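Local coordinates for methanol--corrinoid protein co-methyltransferase (Methanosarcina barkeri, PDB 2I2X) that catalyses the transfer of the methyl group of methanol to the cob(I)amide cofactor carried by its partner corrinoid protein MtaC during methanogenesis, at residues Y6-M17 with I274-M282. Sequence-based numbering, arbitrary orientation.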
loop_
_atom_site.group_PDB
_atom_site.type_symbol
_atom_site.label_atom_id
_atom_site.label_comp_id
_atom_site.label_asym_id
_atom_site.label_seq_id
_atom_site.Cartn_x
_atom_site.Cartn_y
_atom_site.Cartn_z
ATOM N N TYR A 6 29.078 5.500 25.534
ATOM C CA TYR A 6 29.208 4.046 25.458
ATOM C C TYR A 6 30.624 3.647 25.128
ATOM O O TYR A 6 31.197 4.136 24.170
ATOM C CB TYR A 6 28.228 3.431 24.431
ATOM C CG TYR A 6 26.842 3.275 24.977
ATOM C CD1 TYR A 6 26.422 2.078 25.553
ATOM C CD2 TYR A 6 25.942 4.344 24.950
ATOM C CE1 TYR A 6 25.129 1.954 26.094
ATOM C CE2 TYR A 6 24.653 4.231 25.476
ATOM C CZ TYR A 6 24.267 3.035 26.052
ATOM O OH TYR A 6 23.012 2.938 26.566
ATOM N N THR A 7 31.182 2.742 25.923
ATOM C CA THR A 7 32.557 2.263 25.698
ATOM C C THR A 7 32.575 0.757 25.719
ATOM O O THR A 7 33.638 0.132 25.725
ATOM C CB THR A 7 33.603 2.891 26.702
ATOM O OG1 THR A 7 33.100 2.814 28.039
ATOM C CG2 THR A 7 33.838 4.384 26.377
ATOM N N SER A 8 31.381 0.160 25.722
ATOM C CA SER A 8 31.270 -1.290 25.565
ATOM C C SER A 8 29.963 -1.626 24.867
ATOM O O SER A 8 29.123 -0.742 24.715
ATOM C CB SER A 8 31.424 -2.020 26.906
ATOM O OG SER A 8 30.558 -1.458 27.853
ATOM N N MET A 9 29.839 -2.874 24.403
ATOM C CA MET A 9 28.663 -3.383 23.692
ATOM C C MET A 9 27.706 -4.093 24.663
ATOM O O MET A 9 28.131 -4.910 25.464
ATOM C CB MET A 9 29.090 -4.425 22.640
ATOM C CG MET A 9 30.177 -4.047 21.639
ATOM S SD MET A 9 29.583 -2.825 20.508
ATOM C CE MET A 9 28.336 -3.713 19.553
ATOM N N ALA A 10 26.415 -3.802 24.569
ATOM C CA ALA A 10 25.368 -4.491 25.329
ATOM C C ALA A 10 25.311 -5.982 25.061
ATOM O O ALA A 10 24.980 -6.760 25.943
ATOM C CB ALA A 10 24.024 -3.884 25.012
ATOM N N TYR A 11 25.619 -6.378 23.843
ATOM C CA TYR A 11 25.573 -7.758 23.449
ATOM C C TYR A 11 26.996 -8.284 23.312
ATOM O O TYR A 11 27.863 -7.584 22.804
ATOM C CB TYR A 11 24.875 -7.878 22.075
ATOM C CG TYR A 11 23.397 -7.634 22.083
ATOM C CD1 TYR A 11 22.492 -8.670 22.359
ATOM C CD2 TYR A 11 22.885 -6.379 21.790
ATOM C CE1 TYR A 11 21.096 -8.433 22.366
ATOM C CE2 TYR A 11 21.496 -6.128 21.799
ATOM C CZ TYR A 11 20.618 -7.158 22.072
ATOM O OH TYR A 11 19.268 -6.884 22.079
ATOM N N ALA A 12 27.226 -9.537 23.697
ATOM C CA ALA A 12 28.571 -10.125 23.618
ATOM C C ALA A 12 29.027 -10.404 22.198
ATOM O O ALA A 12 30.220 -10.393 21.936
ATOM C CB ALA A 12 28.646 -11.406 24.450
ATOM N N ASN A 13 28.081 -10.678 21.290
ATOM C CA ASN A 13 28.370 -10.915 19.865
ATOM C C ASN A 13 27.080 -10.742 19.049
ATOM O O ASN A 13 25.984 -10.716 19.632
ATOM C CB ASN A 13 28.967 -12.321 19.667
ATOM C CG ASN A 13 28.010 -13.438 20.126
ATOM O OD1 ASN A 13 26.917 -13.593 19.577
ATOM N ND2 ASN A 13 28.424 -14.221 21.115
ATOM N N ALA A 14 27.198 -10.668 17.719
ATOM C CA ALA A 14 26.047 -10.403 16.821
ATOM C C ALA A 14 24.949 -11.450 16.906
ATOM O O ALA A 14 23.775 -11.139 16.759
ATOM C CB ALA A 14 26.507 -10.234 15.353
ATOM N N ASP A 15 25.338 -12.691 17.160
ATOM C CA ASP A 15 24.398 -13.802 17.158
ATOM C C ASP A 15 23.399 -13.778 18.304
ATOM O O ASP A 15 22.423 -14.540 18.281
ATOM C CB ASP A 15 25.118 -15.153 17.112
ATOM C CG ASP A 15 24.150 -16.303 16.923
ATOM O OD1 ASP A 15 23.639 -16.463 15.803
ATOM O OD2 ASP A 15 23.871 -17.027 17.904
ATOM N N GLU A 16 23.626 -12.906 19.280
ATOM C CA GLU A 16 22.714 -12.748 20.418
ATOM C C GLU A 16 21.543 -11.833 20.051
ATOM O O GLU A 16 20.504 -11.797 20.758
ATOM C CB GLU A 16 23.447 -12.113 21.624
ATOM C CG GLU A 16 24.082 -13.082 22.611
ATOM C CD GLU A 16 24.935 -12.408 23.722
ATOM O OE1 GLU A 16 25.015 -11.146 23.820
ATOM O OE2 GLU A 16 25.544 -13.182 24.517
ATOM N N MET A 17 21.731 -11.050 18.990
ATOM C CA MET A 17 20.697 -10.138 18.524
ATOM C C MET A 17 19.563 -10.860 17.753
ATOM O O MET A 17 19.791 -11.797 16.958
ATOM C CB MET A 17 21.313 -9.045 17.671
ATOM C CG MET A 17 22.345 -8.174 18.430
ATOM S SD MET A 17 23.107 -6.958 17.344
ATOM C CE MET A 17 21.807 -5.756 17.406
ATOM N N ILE A 274 20.150 -0.354 13.681
ATOM C CA ILE A 274 20.692 -1.696 13.899
ATOM C C ILE A 274 22.070 -1.599 14.625
ATOM O O ILE A 274 22.352 -2.330 15.600
ATOM C CB ILE A 274 20.730 -2.551 12.601
ATOM C CG1 ILE A 274 21.339 -3.932 12.858
ATOM C CG2 ILE A 274 21.509 -1.825 11.471
ATOM C CD1 ILE A 274 20.567 -4.822 13.759
ATOM N N ILE A 275 22.921 -0.692 14.152
ATOM C CA ILE A 275 24.173 -0.433 14.857
ATOM C C ILE A 275 23.886 0.029 16.287
ATOM O O ILE A 275 24.506 -0.447 17.203
ATOM C CB ILE A 275 25.031 0.581 14.104
ATOM C CG1 ILE A 275 25.384 0.038 12.725
ATOM C CG2 ILE A 275 26.304 0.856 14.860
ATOM C CD1 ILE A 275 25.712 1.099 11.721
ATOM N N VAL A 276 22.916 0.916 16.470
ATOM C CA VAL A 276 22.619 1.502 17.778
ATOM C C VAL A 276 22.137 0.472 18.793
ATOM O O VAL A 276 22.515 0.521 19.981
ATOM C CB VAL A 276 21.607 2.689 17.643
ATOM C CG1 VAL A 276 21.160 3.195 18.998
ATOM C CG2 VAL A 276 22.223 3.844 16.841
ATOM N N LYS A 277 21.324 -0.475 18.306
ATOM C CA LYS A 277 20.815 -1.580 19.102
ATOM C C LYS A 277 21.950 -2.443 19.577
ATOM O O LYS A 277 21.988 -2.794 20.757
ATOM C CB LYS A 277 19.807 -2.432 18.323
ATOM C CG LYS A 277 19.203 -3.545 19.179
ATOM C CD LYS A 277 17.979 -4.156 18.565
ATOM C CE LYS A 277 17.321 -5.219 19.470
ATOM N NZ LYS A 277 16.097 -5.727 18.800
ATOM N N ALA A 278 22.854 -2.808 18.669
ATOM C CA ALA A 278 24.050 -3.584 19.044
ATOM C C ALA A 278 24.866 -2.926 20.174
ATOM O O ALA A 278 25.353 -3.611 21.069
ATOM C CB ALA A 278 24.944 -3.838 17.827
ATOM N N ILE A 279 25.010 -1.602 20.147
ATOM C CA ILE A 279 25.708 -0.928 21.203
ATOM C C ILE A 279 24.869 -0.867 22.483
ATOM O O ILE A 279 25.333 -1.266 23.553
ATOM C CB ILE A 279 26.136 0.501 20.766
ATOM C CG1 ILE A 279 27.151 0.435 19.623
ATOM C CG2 ILE A 279 26.721 1.267 21.917
ATOM C CD1 ILE A 279 27.359 1.756 18.943
ATOM N N THR A 280 23.637 -0.374 22.366
ATOM C CA THR A 280 22.840 -0.006 23.541
ATOM C C THR A 280 21.997 -1.123 24.160
ATOM O O THR A 280 21.640 -1.041 25.352
ATOM C CB THR A 280 21.854 1.138 23.221
ATOM O OG1 THR A 280 20.926 0.692 22.232
ATOM C CG2 THR A 280 22.570 2.382 22.697
ATOM N N GLY A 281 21.630 -2.129 23.364
ATOM C CA GLY A 281 20.712 -3.168 23.848
ATOM C C GLY A 281 19.306 -2.636 24.015
ATOM O O GLY A 281 18.474 -3.251 24.692
ATOM N N MET A 282 19.044 -1.487 23.389
ATOM C CA MET A 282 17.750 -0.823 23.449
ATOM C C MET A 282 16.923 -1.152 22.203
ATOM O O MET A 282 17.506 -1.456 21.132
ATOM C CB MET A 282 17.933 0.682 23.563
ATOM C CG MET A 282 18.282 1.106 24.969
ATOM S SD MET A 282 18.912 2.784 25.034
ATOM C CE MET A 282 19.219 2.968 26.776
HETATM O O HOH W 1 22.107 0.744 27.498
#
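A largely apolar packing contact lays the N-terminal loop, through Tyr-6, Met-9, Ala-10, Tyr-11 and Met-17, over Ala-278, Ile-279 and Thr-280 at the C-terminal end of helix 273-280, away from the metal and corrinoid sites. One direct hydrogen bond joins the segments: Ala-10 N donates to Ile-279 O at 2.9 Å, from above the carbonyl plane. Gly-281, where the chain leaves the helix with positive phi (71°), has no side chain, which lets Ala-10 CB pack directly on its backbone, 3.4 Å from Gly-281 N. The chain then heads toward strand 285-287 of the parallel TIM-barrel sheet. Met-282 N bonds back to Thr-280 OG1 in an ST turn, and that oxygen donates to Val-276 O. Thr-280 CG2 lies over one face of the Tyr-6 ring in a CH-pi contact, 4.2 Å from its centroid. A water in the plane of that ring links Tyr-6 OH to Thr-280 O, and Ile-279 CG2 packs 3.6 Å from Tyr-6 CB. Bends at chi2 and chi3 (-69° and -68°) curl Met-9 and bring CE onto Ala-278, 3.3 Å from its O and against its CB. Tyr-11 turns its edge to the carbonyl oxygens of Lys-277 and Ala-278, while Met-17 CG covers the centre of one ring face. Further along, Met-17 sets SD 3.7 Å from Ala-278 CB and CE against Ile-274 CD1 and Lys-277 CG. The extended Lys-277 chain runs past the Tyr-11 hydroxyl, and its NZ forms a salt bridge with Asp-308 and hydrogen bonds with the backbone oxygens of Thr-18, Val-21 and Cys-306.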